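Local coordinates for nucleotidyl transferase (Methanothermobacter thermautotrophicus, PDB 6PLJ), which probably transfers nucleotidyl groups as a MobA-like NTP transferase, perhaps in pseudomurein cell-wall synthesis, at residues M39-E44 / I220-D225; V50-L55 / A130-A135; E216-N219 / S224-L227. All blocks are in the same frame, centred on the assembly; numbering follows the deposited sequence. Where two conformers were deposited one is given.

Interaction 1 of 3, residues M39-E44 / I220-D225; sequences MRDMAE and INHYSD. With NA (sodium ion), chain J.
D41 of helix 36-44 reaches across to H222 and Y223, making a His-carboxylate hydrogen bond at the N-terminal end of helix 223-236, where H222 is the N-cap. Its CB packs against the CB of Y223, 3.6 Å away. From CB the chain turns with CG beside the backbone N, anti to the carbonyl carbon (chi1 -73°), which brings OD2 to the N-H groups of H222 and Y223. OD1 forms a salt bridge with R37 and accepts from water 2, which also donates to OE1 of E44. OD2 is held by two N-H groups: ND1 of H222 at 2.9 Å on its syn lone pair, and the backbone N of Y223, also 2.9 Å from OD2, on its anti lone pair. The imidazole and carboxylate planes are nearly coplanar, 11° apart. Water 1 donates to the same OD2 and accepts from S224 N, so the second helix N-H reaches D41 indirectly. The negative group thus faces a helix N-terminus, which probably stabilises its charge. M42 crosses the Y223 ring at about a right angle in a Met-aromatic contact: its CG sits over one face toward the rim, 3.8 Å from the centroid, while SD approaches obliquely at 4.5 Å from that centroid. The backbone O of D41 binds a sodium ion at 2.9 Å, and water 2 binds it at 2.5 Å.

Interaction 2 of 3, residues V50-L55 / A130-A135; sequences VHKLLL and AGDQPA
K52 and D132 form a salt bridge, NZ to OD2 2.7 Å, at the more exposed side of this contact, where both residues are only partly buried. The ammonium meets OD2 on the anti side, 24° out of the carboxylate plane. K52 sets its CG between the backbone N and the carbonyl carbon (chi1 61°) and then runs extended, so that CD passes 3.8 Å from D132 CB before NZ reaches the oxygen. The two segments are loops of the MobA-like alpha/beta domain: 130-135 starts at the end of strand 125-130 and continues into the loop before helix 138-147, with a type I beta turn from A130 to Q133, while K52 to L54 form a short 3-10 turn. A bound 1,2-ethanediol, probably from the crystallisation liquor, lies about 5 Å from the D132 side chain. The tight part is buried: L53 presses its CD2 methyl onto the G131 peptide, 3.5 Å from the carbonyl carbon of G131, and the same CD2 of L53 is 4.0 Å from D132 CB. The O of G131 accepts from T66 OG1, and backbone hydrogen bonds tie L53 to I63 and D132 to I220.

Interaction 3 of 3, residues E216-N219 / S224-L227; sequences ELVN and SDYL
V218 CG1 and the backbone O of N219, in the loop before helix 223-236, meet one side chain of that helix, D225. The loop runs on through N221 and H222 into the helix, so the contact folds the connection back on the helix's first turn. In 224-227, S224 is the second residue of the helix, and D225, the third, carries the contact, with H222 as N-cap. V218 holds CG1 anti to its backbone N (chi1 178°), and this methyl approaches obliquely to 3.8 Å from CB of D225, with V218 CG1 also 4.0 Å from the O of D225. The carboxylate of D225 leaves CB beside its own backbone N and turns back toward the start of the helix. Its OD2 accepts two backbone N-H groups, that of H222 from above the carboxylate plane and that of N221 on the anti side. The bond from H222 N is half of a capping box, with the helix's third residue reaching back to the N-cap. The carbonyl O of N219, whose own CB points away from the helix, lies 3.3 Å from OD2 of D225 and 3.6 Å from CB of D225; the two oxygens are both acceptors and share no hydrogen bond. Next in sequence, Y226 turns its CB away from the loop; its OH bonds to P56 O, and its ring meets that of Y223. Beyond L227, R228 and I229 of the following turn also touch V218. Two acceptors so close would probably repel each other mildly, and the two N-H donors on OD2, together with the positive end of the helix dipole, probably offset this.

How the interactions relate
Interaction 2 lies nearest the chain's centre, about 10 Å from it centre to centre, against about 13 Å for interaction 3 and about 19 Å for interaction 1, which sits near the periphery beside the sodium ion. Interactions 1 and 3 both use the start of helix 223-236, one joining it to helix 36-44, the other to its own preceding loop. Interaction 2 instead joins two loops, 50-55 and 130-135, nested within the chain closed by interaction 1. Bonding in interaction 1 is polar with an aromatic flank, interaction 2 pairs opposite charges beside a buried methyl, and interaction 3 has no hydrogen bond across. A probable hydrogen bond from Q133 NE2 to E216 O links 2 with 3.

Interaction 1 of 3, residues M39-E44 / I220-D225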
loop_
_atom_site.group_PDB
_atom_site.type_symbol
_atom_site.label_atom_id
_atom_site.label_comp_id
_atom_site.label_asym_id
_atom_site.label_seq_id
_atom_site.Cartn_x
_atom_site.Cartn_y
_atom_site.Cartn_z
ATOM N N MET A 39 18.012 -3.397 1.287
ATOM C CA MET A 39 19.273 -2.734 0.983
ATOM C C MET A 39 20.459 -3.593 1.392
ATOM O O MET A 39 21.423 -3.689 0.638
ATOM C CB MET A 39 19.340 -1.363 1.645
ATOM C CG MET A 39 18.303 -0.434 1.046
ATOM S SD MET A 39 18.382 1.212 1.744
ATOM C CE MET A 39 19.759 1.885 0.868
ATOM N N ARG A 40 20.361 -4.229 2.555
ATOM C CA ARG A 40 21.405 -5.157 3.014
ATOM C C ARG A 40 21.513 -6.343 2.070
ATOM O O ARG A 40 22.630 -6.798 1.766
ATOM C CB ARG A 40 21.122 -5.650 4.422
ATOM C CG ARG A 40 21.253 -4.569 5.493
ATOM C CD ARG A 40 20.852 -5.130 6.833
ATOM N NE ARG A 40 21.852 -6.054 7.363
ATOM C CZ ARG A 40 22.975 -5.681 7.994
ATOM N NH1 ARG A 40 23.268 -4.394 8.197
ATOM N NH2 ARG A 40 23.823 -6.602 8.441
ATOM N N ASP A 41 20.370 -6.844 1.599
ATOM C CA ASP A 41 20.401 -7.928 0.612
ATOM C C ASP A 41 21.216 -7.549 -0.621
ATOM O O ASP A 41 21.960 -8.377 -1.171
ATOM C CB ASP A 41 18.986 -8.316 0.142
ATOM C CG ASP A 41 18.174 -9.080 1.176
ATOM O OD1 ASP A 41 18.678 -9.531 2.228
ATOM O OD2 ASP A 41 16.962 -9.256 0.905
ATOM N N MET A 42 21.028 -6.331 -1.103
ATOM C CA MET A 42 21.773 -5.840 -2.251
ATOM C C MET A 42 23.258 -5.771 -1.943
ATOM O O MET A 42 24.074 -6.212 -2.755
ATOM C CB MET A 42 21.266 -4.478 -2.703
ATOM C CG MET A 42 19.878 -4.575 -3.300
ATOM S SD MET A 42 19.303 -3.053 -4.040
ATOM C CE MET A 42 20.226 -3.017 -5.571
ATOM N N ALA A 43 23.601 -5.249 -0.766
ATOM C CA ALA A 43 25.006 -5.170 -0.354
ATOM C C ALA A 43 25.639 -6.562 -0.261
ATOM O O ALA A 43 26.802 -6.743 -0.671
ATOM C CB ALA A 43 25.130 -4.456 0.975
ATOM N N GLU A 44 24.870 -7.538 0.223
ATOM C CA GLU A 44 25.338 -8.928 0.369
ATOM C C GLU A 44 25.499 -9.672 -0.966
ATOM O O GLU A 44 26.139 -10.730 -1.014
ATOM C CB GLU A 44 24.440 -9.708 1.347
ATOM C CG GLU A 44 24.660 -9.278 2.796
ATOM C CD GLU A 44 23.576 -9.696 3.773
ATOM O OE1 GLU A 44 22.849 -10.695 3.535
ATOM O OE2 GLU A 44 23.475 -9.016 4.813
ATOM N N ILE A 220 7.893 -5.723 -1.277
ATOM C CA ILE A 220 9.346 -5.823 -1.392
ATOM C C ILE A 220 9.956 -5.702 -0.005
ATOM O O ILE A 220 10.139 -4.593 0.512
ATOM C CB ILE A 220 9.924 -4.793 -2.359
ATOM C CG1 ILE A 220 9.335 -5.026 -3.747
ATOM C CG2 ILE A 220 11.455 -4.909 -2.392
ATOM C CD1 ILE A 220 9.596 -3.899 -4.722
ATOM N N ASN A 221 10.209 -6.846 0.608
ATOM C CA ASN A 221 10.874 -6.902 1.893
ATOM C C ASN A 221 12.314 -7.322 1.670
ATOM O O ASN A 221 13.246 -6.713 2.201
ATOM C CB ASN A 221 10.162 -7.879 2.813
ATOM C CG ASN A 221 10.834 -7.989 4.160
ATOM O OD1 ASN A 221 11.198 -6.978 4.765
ATOM N ND2 ASN A 221 11.020 -9.217 4.635
ATOM N N HIS A 222 12.488 -8.388 0.897
ATOM C CA HIS A 222 13.810 -8.847 0.463
ATOM C C HIS A 222 14.062 -8.474 -0.984
ATOM O O HIS A 222 13.127 -8.260 -1.751
ATOM C CB HIS A 222 13.924 -10.372 0.629
ATOM C CG HIS A 222 14.050 -10.809 2.049
ATOM N ND1 HIS A 222 15.246 -10.771 2.733
ATOM C CD2 HIS A 222 13.126 -11.260 2.928
ATOM C CE1 HIS A 222 15.056 -11.203 3.967
ATOM N NE2 HIS A 222 13.778 -11.500 4.112
ATOM N N TYR A 223 15.331 -8.416 -1.382
ATOM C CA TYR A 223 15.668 -8.139 -2.762
ATOM C C TYR A 223 15.066 -9.196 -3.693
ATOM O O TYR A 223 14.638 -8.877 -4.807
ATOM C CB TYR A 223 17.189 -8.007 -2.939
ATOM C CG TYR A 223 17.623 -7.527 -4.292
ATOM C CD1 TYR A 223 17.247 -6.271 -4.776
ATOM C CD2 TYR A 223 18.425 -8.326 -5.100
ATOM C CE1 TYR A 223 17.649 -5.838 -6.028
ATOM C CE2 TYR A 223 18.835 -7.892 -6.340
ATOM C CZ TYR A 223 18.447 -6.662 -6.800
ATOM O OH TYR A 223 18.876 -6.283 -8.044
ATOM N N SER A 224 15.008 -10.438 -3.223
ATOM C CA SER A 224 14.371 -11.527 -3.987
ATOM C C SER A 224 12.912 -11.215 -4.337
ATOM O O SER A 224 12.432 -11.636 -5.377
ATOM C CB SER A 224 14.492 -12.853 -3.244
ATOM O OG SER A 224 13.899 -12.804 -1.968
ATOM N N ASP A 225 12.216 -10.481 -3.469
ATOM C CA ASP A 225 10.829 -10.074 -3.748
ATOM C C ASP A 225 10.775 -9.121 -4.925
ATOM O O ASP A 225 9.897 -9.213 -5.780
ATOM C CB ASP A 225 10.209 -9.375 -2.536
ATOM C CG ASP A 225 10.106 -10.270 -1.312
ATOM O OD1 ASP A 225 9.778 -11.472 -1.462
ATOM O OD2 ASP A 225 10.288 -9.754 -0.182
HETATM NA NA NA J . 21.314 -11.161 -0.672
HETATM O O HOH W 1 16.893 -11.302 -1.227
HETATM O O HOH W 2 20.889 -11.651 1.754
#

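Interaction 2 of 3, residues V50-L55 / A130-A135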
loop_
_atom_site.group_PDB
_atom_site.type_symbol
_atom_site.label_atom_id
_atom_site.label_comp_id
_atom_site.label_asym_id
_atom_site.label_seq_id
_atom_site.Cartn_x
_atom_site.Cartn_y
_atom_site.Cartn_z
ATOM N N VAL A 50 20.045 0.289 -3.254
ATOM C CA VAL A 50 19.114 1.300 -3.731
ATOM C C VAL A 50 17.873 1.076 -2.864
ATOM O O VAL A 50 17.489 -0.061 -2.642
ATOM C CB VAL A 50 18.780 1.076 -5.226
ATOM C CG1 VAL A 50 17.681 2.016 -5.699
ATOM C CG2 VAL A 50 20.020 1.237 -6.101
ATOM N N HIS A 51 17.295 2.150 -2.331
ATOM C CA HIS A 51 16.040 2.059 -1.600
ATOM C C HIS A 51 14.971 1.434 -2.498
ATOM O O HIS A 51 14.849 1.792 -3.670
ATOM C CB HIS A 51 15.616 3.448 -1.147
ATOM C CG HIS A 51 14.362 3.473 -0.329
ATOM N ND1 HIS A 51 14.151 2.642 0.746
ATOM C CD2 HIS A 51 13.286 4.292 -0.386
ATOM C CE1 HIS A 51 12.975 2.914 1.288
ATOM N NE2 HIS A 51 12.440 3.917 0.625
ATOM N N LYS A 52 14.195 0.531 -1.915
ATOM C CA LYS A 52 13.237 -0.299 -2.663
ATOM C C LYS A 52 12.321 0.491 -3.574
ATOM O O LYS A 52 11.998 0.042 -4.665
ATOM C CB LYS A 52 12.413 -1.156 -1.712
ATOM C CG LYS A 52 11.553 -0.411 -0.702
ATOM C CD LYS A 52 11.005 -1.328 0.381
ATOM C CE LYS A 52 10.373 -0.500 1.490
ATOM N NZ LYS A 52 9.536 -1.231 2.476
ATOM N N LEU A 53 11.896 1.660 -3.117
ATOM C CA LEU A 53 10.929 2.445 -3.873
ATOM C C LEU A 53 11.516 3.048 -5.131
ATOM O O LEU A 53 10.764 3.437 -6.038
ATOM C CB LEU A 53 10.347 3.553 -2.999
ATOM C CG LEU A 53 9.554 3.078 -1.793
ATOM C CD1 LEU A 53 8.893 4.283 -1.158
ATOM C CD2 LEU A 53 8.512 2.027 -2.161
ATOM N N LEU A 54 12.845 3.123 -5.196
ATOM C CA LEU A 54 13.542 3.751 -6.308
ATOM C C LEU A 54 14.141 2.752 -7.290
ATOM O O LEU A 54 14.775 3.154 -8.277
ATOM C CB LEU A 54 14.640 4.656 -5.751
ATOM C CG LEU A 54 14.190 5.689 -4.721
ATOM C CD1 LEU A 54 15.395 6.380 -4.084
ATOM C CD2 LEU A 54 13.234 6.677 -5.343
ATOM N N LEU A 55 13.944 1.460 -7.044
ATOM C CA LEU A 55 14.395 0.442 -7.974
ATOM C C LEU A 55 13.614 0.515 -9.272
ATOM O O LEU A 55 12.443 0.888 -9.281
ATOM C CB LEU A 55 14.263 -0.953 -7.360
ATOM C CG LEU A 55 15.333 -1.320 -6.332
ATOM C CD1 LEU A 55 14.879 -2.555 -5.587
ATOM C CD2 LEU A 55 16.675 -1.539 -7.002
ATOM N N ALA A 130 0.389 0.058 -0.160
ATOM C CA ALA A 130 1.799 0.106 0.192
ATOM C C ALA A 130 2.620 0.498 -1.017
ATOM O O ALA A 130 2.502 -0.108 -2.079
ATOM C CB ALA A 130 2.244 -1.256 0.689
ATOM N N GLY A 131 3.504 1.475 -0.844
ATOM C CA GLY A 131 4.368 1.910 -1.935
ATOM C C GLY A 131 5.248 0.802 -2.492
ATOM O O GLY A 131 5.542 0.795 -3.680
ATOM N N ASP A 132 5.624 -0.147 -1.636
ATOM C CA ASP A 132 6.516 -1.249 -1.992
ATOM C C ASP A 132 5.806 -2.506 -2.473
ATOM O O ASP A 132 6.404 -3.576 -2.495
ATOM C CB ASP A 132 7.444 -1.604 -0.820
ATOM C CG ASP A 132 6.718 -2.191 0.367
ATOM O OD1 ASP A 132 5.485 -2.411 0.313
ATOM O OD2 ASP A 132 7.399 -2.427 1.396
ATOM N N GLN A 133 4.549 -2.375 -2.881
ATOM C CA GLN A 133 3.769 -3.498 -3.376
ATOM C C GLN A 133 3.256 -3.140 -4.775
ATOM O O GLN A 133 2.048 -2.939 -4.991
ATOM C CB GLN A 133 2.656 -3.762 -2.379
ATOM C CG GLN A 133 1.892 -5.056 -2.567
ATOM C CD GLN A 133 0.820 -5.256 -1.508
ATOM O OE1 GLN A 133 0.733 -4.503 -0.544
ATOM N NE2 GLN A 133 0.001 -6.274 -1.689
ATOM N N PRO A 134 4.172 -3.090 -5.754
ATOM C CA PRO A 134 3.861 -2.476 -7.042
ATOM C C PRO A 134 3.185 -3.382 -8.064
ATOM O O PRO A 134 2.873 -2.900 -9.143
ATOM C CB PRO A 134 5.242 -2.074 -7.563
ATOM C CG PRO A 134 6.123 -3.141 -7.034
ATOM C CD PRO A 134 5.618 -3.366 -5.639
ATOM N N ALA A 135 2.984 -4.660 -7.755
ATOM C CA ALA A 135 2.393 -5.587 -8.717
ATOM C C ALA A 135 0.894 -5.750 -8.561
ATOM O O ALA A 135 0.313 -6.590 -9.240
ATOM C CB ALA A 135 3.086 -6.948 -8.637
#

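Interaction 3 of 3, residues E216-N219 / S224-L227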
loop_
_atom_site.group_PDB
_atom_site.type_symbol
_atom_site.label_atom_id
_atom_site.label_comp_id
_atom_site.label_asym_id
_atom_site.label_seq_id
_atom_site.Cartn_x
_atom_site.Cartn_y
_atom_site.Cartn_z
ATOM N N GLU A 216 0.501 -10.188 -6.786
ATOM C CA GLU A 216 -0.105 -8.969 -6.225
ATOM C C GLU A 216 0.100 -8.831 -4.717
ATOM O O GLU A 216 0.138 -7.708 -4.202
ATOM C CB GLU A 216 -1.600 -8.912 -6.559
ATOM C CG GLU A 216 -1.877 -8.828 -8.052
ATOM C CD GLU A 216 -3.336 -8.563 -8.372
ATOM O OE1 GLU A 216 -4.211 -9.073 -7.656
ATOM O OE2 GLU A 216 -3.590 -7.837 -9.359
ATOM N N LEU A 217 0.279 -9.953 -4.026
ATOM C CA LEU A 217 0.496 -9.960 -2.578
ATOM C C LEU A 217 1.931 -9.648 -2.169
ATOM O O LEU A 217 2.201 -9.498 -0.980
ATOM C CB LEU A 217 0.108 -11.329 -2.010
ATOM C CG LEU A 217 -1.390 -11.593 -1.967
ATOM C CD1 LEU A 217 -1.711 -13.076 -2.130
ATOM C CD2 LEU A 217 -1.970 -11.049 -0.671
ATOM N N VAL A 218 2.849 -9.574 -3.125
ATOM C CA VAL A 218 4.261 -9.447 -2.800
ATOM C C VAL A 218 4.644 -8.012 -2.499
ATOM O O VAL A 218 4.623 -7.155 -3.381
ATOM C CB VAL A 218 5.152 -9.994 -3.937
ATOM C CG1 VAL A 218 6.638 -9.809 -3.609
ATOM C CG2 VAL A 218 4.847 -11.470 -4.188
ATOM N N ASN A 219 4.983 -7.750 -1.243
ATOM C CA ASN A 219 5.636 -6.497 -0.870
ATOM C C ASN A 219 7.138 -6.742 -0.887
ATOM O O ASN A 219 7.601 -7.835 -0.538
ATOM C CB ASN A 219 5.192 -6.019 0.515
ATOM C CG ASN A 219 5.386 -7.085 1.587
ATOM O OD1 ASN A 219 4.816 -8.158 1.486
ATOM N ND2 ASN A 219 6.216 -6.815 2.573
ATOM N N SER A 224 15.008 -10.438 -3.223
ATOM C CA SER A 224 14.371 -11.527 -3.987
ATOM C C SER A 224 12.912 -11.215 -4.337
ATOM O O SER A 224 12.432 -11.636 -5.377
ATOM C CB SER A 224 14.492 -12.853 -3.244
ATOM O OG SER A 224 13.899 -12.804 -1.968
ATOM N N ASP A 225 12.216 -10.481 -3.469
ATOM C CA ASP A 225 10.829 -10.074 -3.748
ATOM C C ASP A 225 10.775 -9.121 -4.925
ATOM O O ASP A 225 9.897 -9.213 -5.780
ATOM C CB ASP A 225 10.209 -9.375 -2.536
ATOM C CG ASP A 225 10.106 -10.270 -1.312
ATOM O OD1 ASP A 225 9.778 -11.472 -1.462
ATOM O OD2 ASP A 225 10.288 -9.754 -0.182
ATOM N N TYR A 226 11.714 -8.178 -4.967
ATOM C CA TYR A 226 11.799 -7.277 -6.103
ATOM C C TYR A 226 12.089 -8.049 -7.401
ATOM O O TYR A 226 11.460 -7.821 -8.425
ATOM C CB TYR A 226 12.864 -6.215 -5.877
ATOM C CG TYR A 226 13.320 -5.523 -7.118
ATOM C CD1 TYR A 226 12.532 -4.545 -7.729
ATOM C CD2 TYR A 226 14.553 -5.831 -7.698
ATOM C CE1 TYR A 226 12.945 -3.897 -8.868
ATOM C CE2 TYR A 226 14.976 -5.182 -8.840
ATOM C CZ TYR A 226 14.178 -4.210 -9.418
ATOM O OH TYR A 226 14.602 -3.535 -10.544
ATOM N N LEU A 227 13.014 -8.999 -7.333
ATOM C CA LEU A 227 13.371 -9.737 -8.539
ATOM C C LEU A 227 12.188 -10.542 -9.046
ATOM O O LEU A 227 11.974 -10.633 -10.249
ATOM C CB LEU A 227 14.571 -10.643 -8.304
ATOM C CG LEU A 227 15.869 -9.909 -7.941
ATOM C CD1 LEU A 227 16.942 -10.929 -7.613
ATOM C CD2 LEU A 227 16.309 -8.991 -9.055
#